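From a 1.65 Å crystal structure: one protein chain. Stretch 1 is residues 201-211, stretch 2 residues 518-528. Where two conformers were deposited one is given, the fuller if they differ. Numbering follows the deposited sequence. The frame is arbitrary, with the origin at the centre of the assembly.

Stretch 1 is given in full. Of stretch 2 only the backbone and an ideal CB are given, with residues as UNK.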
# COMPACT_ATOMS: atom_id res chain seq x y z
N SER A 201 -14.23 -19.06 -0.20
CA SER A 201 -15.61 -18.56 -0.26
C SER A 201 -15.94 -17.70 0.96
O SER A 201 -16.70 -16.72 0.85
CB SER A 201 -16.60 -19.72 -0.35
OG SER A 201 -16.46 -20.44 -1.57
N LYS A 202 -15.42 -18.08 2.13
CA LYS A 202 -15.70 -17.34 3.35
C LYS A 202 -15.03 -15.97 3.35
O LYS A 202 -15.64 -14.97 3.73
CB LYS A 202 -15.24 -18.17 4.55
CG LYS A 202 -15.51 -17.58 5.91
CD LYS A 202 -15.48 -18.68 6.97
CE LYS A 202 -14.47 -19.78 6.64
NZ LYS A 202 -14.25 -20.76 7.75
N ILE A 203 -13.76 -15.90 2.92
CA ILE A 203 -13.09 -14.61 2.89
C ILE A 203 -13.63 -13.75 1.76
O ILE A 203 -13.74 -12.53 1.90
CB ILE A 203 -11.56 -14.80 2.79
CG1 ILE A 203 -11.05 -15.56 4.02
CG2 ILE A 203 -10.86 -13.45 2.69
CD1 ILE A 203 -9.56 -15.87 4.00
N GLN A 204 -13.99 -14.37 0.63
CA GLN A 204 -14.65 -13.63 -0.44
C GLN A 204 -15.94 -12.99 0.06
O GLN A 204 -16.22 -11.82 -0.24
CB GLN A 204 -14.93 -14.57 -1.62
CG GLN A 204 -15.61 -13.92 -2.82
CD GLN A 204 -14.63 -13.21 -3.73
OE1 GLN A 204 -13.46 -13.07 -3.38
NE2 GLN A 204 -15.09 -12.78 -4.90
N TYR A 205 -16.74 -13.73 0.84
CA TYR A 205 -17.96 -13.15 1.40
C TYR A 205 -17.63 -12.01 2.35
O TYR A 205 -18.31 -10.97 2.35
CB TYR A 205 -18.78 -14.23 2.11
CG TYR A 205 -19.92 -13.63 2.89
CD1 TYR A 205 -21.04 -13.13 2.24
CD2 TYR A 205 -19.85 -13.51 4.27
CE1 TYR A 205 -22.08 -12.55 2.96
CE2 TYR A 205 -20.87 -12.93 4.98
CZ TYR A 205 -21.98 -12.46 4.32
OH TYR A 205 -22.98 -11.90 5.06
N ILE A 206 -16.61 -12.18 3.19
CA ILE A 206 -16.22 -11.12 4.12
C ILE A 206 -15.87 -9.85 3.35
O ILE A 206 -16.31 -8.75 3.69
CB ILE A 206 -15.04 -11.58 5.00
CG1 ILE A 206 -15.53 -12.54 6.07
CG2 ILE A 206 -14.34 -10.38 5.62
CD1 ILE A 206 -14.40 -13.26 6.78
N ALA A 207 -15.06 -10.00 2.29
CA ALA A 207 -14.67 -8.85 1.49
C ALA A 207 -15.88 -8.23 0.79
O ALA A 207 -16.04 -7.01 0.79
CB ALA A 207 -13.62 -9.27 0.47
N TYR A 208 -16.74 -9.07 0.22
CA TYR A 208 -17.91 -8.57 -0.48
C TYR A 208 -18.85 -7.83 0.46
O TYR A 208 -19.30 -6.71 0.17
CB TYR A 208 -18.63 -9.75 -1.14
CG TYR A 208 -20.01 -9.42 -1.63
CD1 TYR A 208 -20.20 -8.85 -2.87
CD2 TYR A 208 -21.12 -9.69 -0.84
CE1 TYR A 208 -21.48 -8.57 -3.32
CE2 TYR A 208 -22.39 -9.40 -1.28
CZ TYR A 208 -22.56 -8.83 -2.52
OH TYR A 208 -23.84 -8.55 -2.94
N ALA A 209 -19.18 -8.45 1.60
CA ALA A 209 -20.15 -7.85 2.51
C ALA A 209 -19.67 -6.50 3.02
O ALA A 209 -20.43 -5.53 3.07
CB ALA A 209 -20.41 -8.80 3.67
N ASN A 210 -18.39 -6.43 3.41
CA ASN A 210 -17.88 -5.17 3.94
C ASN A 210 -17.75 -4.12 2.86
O ASN A 210 -18.00 -2.93 3.11
CB ASN A 210 -16.54 -5.40 4.64
CG ASN A 210 -16.71 -6.03 6.00
OD1 ASN A 210 -17.34 -5.45 6.89
ND2 ASN A 210 -16.14 -7.22 6.19
N LEU A 211 -17.35 -4.53 1.65
CA LEU A 211 -17.19 -3.55 0.58
C LEU A 211 -18.54 -3.03 0.11
O LEU A 211 -18.68 -1.82 -0.13
CB LEU A 211 -16.43 -4.19 -0.59
CG LEU A 211 -16.13 -3.26 -1.76
CD1 LEU A 211 -15.16 -2.16 -1.35
CD2 LEU A 211 -15.60 -4.10 -2.93
N UNK A 518 -12.33 -3.58 8.75
CA UNK A 518 -13.37 -4.59 8.84
C UNK A 518 -12.95 -5.87 8.15
O UNK A 518 -13.10 -6.97 8.70
CB UNK A 518 -14.68 -4.07 8.23
N UNK A 519 -12.39 -5.77 6.94
CA UNK A 519 -12.01 -6.98 6.22
C UNK A 519 -10.86 -7.68 6.93
O UNK A 519 -10.86 -8.90 7.08
CB UNK A 519 -11.62 -6.65 4.78
N UNK A 520 -9.84 -6.92 7.35
CA UNK A 520 -8.70 -7.52 8.02
C UNK A 520 -9.12 -8.21 9.32
O UNK A 520 -8.75 -9.36 9.58
CB UNK A 520 -7.64 -6.46 8.30
N UNK A 521 -9.89 -7.50 10.15
CA UNK A 521 -10.32 -8.09 11.41
C UNK A 521 -11.23 -9.29 11.22
O UNK A 521 -11.06 -10.32 11.89
CB UNK A 521 -11.03 -7.04 12.26
N UNK A 522 -12.20 -9.17 10.32
CA UNK A 522 -13.11 -10.29 10.07
C UNK A 522 -12.34 -11.50 9.57
O UNK A 522 -12.67 -12.64 9.92
CB UNK A 522 -14.19 -9.90 9.06
N UNK A 523 -11.33 -11.27 8.72
CA UNK A 523 -10.53 -12.37 8.19
C UNK A 523 -9.67 -13.00 9.28
O UNK A 523 -9.61 -14.23 9.37
CB UNK A 523 -9.65 -11.88 7.04
N UNK A 524 -9.01 -12.19 10.12
CA UNK A 524 -8.29 -12.74 11.27
C UNK A 524 -9.19 -13.65 12.10
O UNK A 524 -8.81 -14.76 12.46
CB UNK A 524 -7.74 -11.61 12.14
N UNK A 525 -10.39 -13.16 12.45
CA UNK A 525 -11.28 -13.97 13.28
C UNK A 525 -11.66 -15.26 12.57
O UNK A 525 -11.68 -16.32 13.19
CB UNK A 525 -12.54 -13.18 13.65
N UNK A 526 -11.97 -15.18 11.27
CA UNK A 526 -12.42 -16.37 10.56
C UNK A 526 -11.32 -17.41 10.46
O UNK A 526 -11.61 -18.62 10.41
CB UNK A 526 -12.91 -16.00 9.16
N UNK A 527 -10.06 -16.98 10.45
CA UNK A 527 -8.90 -17.86 10.37
C UNK A 527 -8.37 -18.28 11.73
O UNK A 527 -7.32 -18.92 11.80
CB UNK A 527 -7.78 -17.17 9.58
N UNK A 528 -9.07 -17.92 12.81
CA UNK A 528 -8.67 -18.27 14.18
C UNK A 528 -7.32 -17.69 14.56
O UNK A 528 -6.60 -18.26 15.38
CB UNK A 528 -8.63 -19.79 14.34

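Stretch 1 is helical throughout, and stretch 2 is a helix up to position 526; their axes approach to 9.3 Å and run nearly antiparallel at 152°, so position 518 lies near Asn-210 and position 526 near Lys-202.

At 518 the CB points toward stretch 1 and already sits 3.3 Å from Asn-210 OD1. Little room remains on that side, so a small residue suits, and Ala-518 adds nothing beyond this methyl.

At 519 the CB points sideways, with Ile-206 CG2 4.7 Å away and the small Ala-207 leaving space beside it. An apolar chain long enough to turn inward would suit: leucine, isoleucine or methionine. It is Ile-519, whose CD1 lies 3.9 Å from Ala-207 CA, while its CG1 packs 3.7 Å from Asn-210 CB.

Position 520 points away and 521 sideways, neither CB having anything of stretch 1 within 5.5 Å. The visible atoms set no preference, and the helical angles of 521 do not demand glycine. They are Ala-520 and Gly-521.

At 522 the CB points toward stretch 1, 3.5 Å from Ile-206 CG2 and 4.4 Å from Asn-210 ND2. The amide group invites an acceptor on a short chain: aspartate or asparagine, perhaps serine. Asp-522 accepts a nearly straight hydrogen bond at OD2 from Asn-210 ND2, 2.9 Å long. A water bridges the same pair, donating to Asn-210 OD1 (2.7 Å) and Asp-522 OD2 (2.9 Å).

At 523 the CB is sideways, 4.8 Å from Ile-203 CG2 and 5.0 Å from Ile-206 CD1. A modest, partly apolar residue fits: valine, alanine or threonine. Thr-523 sets its CG2 3.9 Å from Ile-203 CD1 and turns its hydroxyl back to its own helix, where OG1 donates to Ile-519 O at 2.8 Å.

Position 524 is out of reach and 525 sideways, so many residues would serve. They are Met-524 and Arg-525; Arg-525 NH2 forms a salt bridge with Asp-522 OD1 at 2.8 Å.

At 526 the CB points toward stretch 1, 3.9 Å from Ile-206 CD1 and 4.3 Å from Lys-202 CD. A small apolar residue suits these aliphatic neighbours. Ala-526 joins Ile-519, Asp-522 and Thr-523 to form the hole that receives Ile-206.

At 527 the backbone leaves helical angles and the CB points sideways, but a longer apolar chain could reach Ile-203. Leu-527 does so, its CD2 4.3 Å from Ile-203 CD1.

At 528, out of reach, phi and psi are both positive (61/29), which favours glycine, asparagine or aspartate. It is Asn-528.

Stretch 2 (518-528) AIAGDTMRALN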
# COMPACT_ATOMS: atom_id res chain seq x y z
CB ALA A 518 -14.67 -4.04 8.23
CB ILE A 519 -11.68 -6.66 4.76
CG1 ILE A 519 -12.95 -6.20 4.04
CG2 ILE A 519 -11.03 -7.87 4.10
CD1 ILE A 519 -12.72 -5.71 2.60
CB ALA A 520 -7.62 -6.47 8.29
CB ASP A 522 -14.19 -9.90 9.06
CG ASP A 522 -15.23 -8.95 9.62
OD1 ASP A 522 -15.22 -8.65 10.83
OD2 ASP A 522 -16.10 -8.52 8.83
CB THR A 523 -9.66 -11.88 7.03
OG1 THR A 523 -10.52 -11.40 5.98
CG2 THR A 523 -8.80 -13.02 6.48
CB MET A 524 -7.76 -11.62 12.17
CG MET A 524 -6.78 -10.66 11.56
SD MET A 524 -5.14 -11.35 11.40
CE MET A 524 -5.23 -11.99 9.72
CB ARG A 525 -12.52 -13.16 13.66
CG ARG A 525 -12.28 -12.14 14.77
CD ARG A 525 -13.58 -11.41 15.14
NE ARG A 525 -13.93 -10.40 14.15
CZ ARG A 525 -13.34 -9.21 14.08
NH1 ARG A 525 -12.39 -8.90 14.95
NH2 ARG A 525 -13.70 -8.33 13.16
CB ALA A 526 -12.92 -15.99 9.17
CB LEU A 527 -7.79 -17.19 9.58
CG LEU A 527 -8.15 -16.91 8.13
CD1 LEU A 527 -7.01 -16.21 7.43
CD2 LEU A 527 -8.54 -18.20 7.41
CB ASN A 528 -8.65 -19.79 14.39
CG ASN A 528 -10.00 -20.43 14.17
OD1 ASN A 528 -11.03 -19.91 14.59
ND2 ASN A 528 -9.99 -21.60 13.52
O HOH W 1 -17.59 -6.11 9.47
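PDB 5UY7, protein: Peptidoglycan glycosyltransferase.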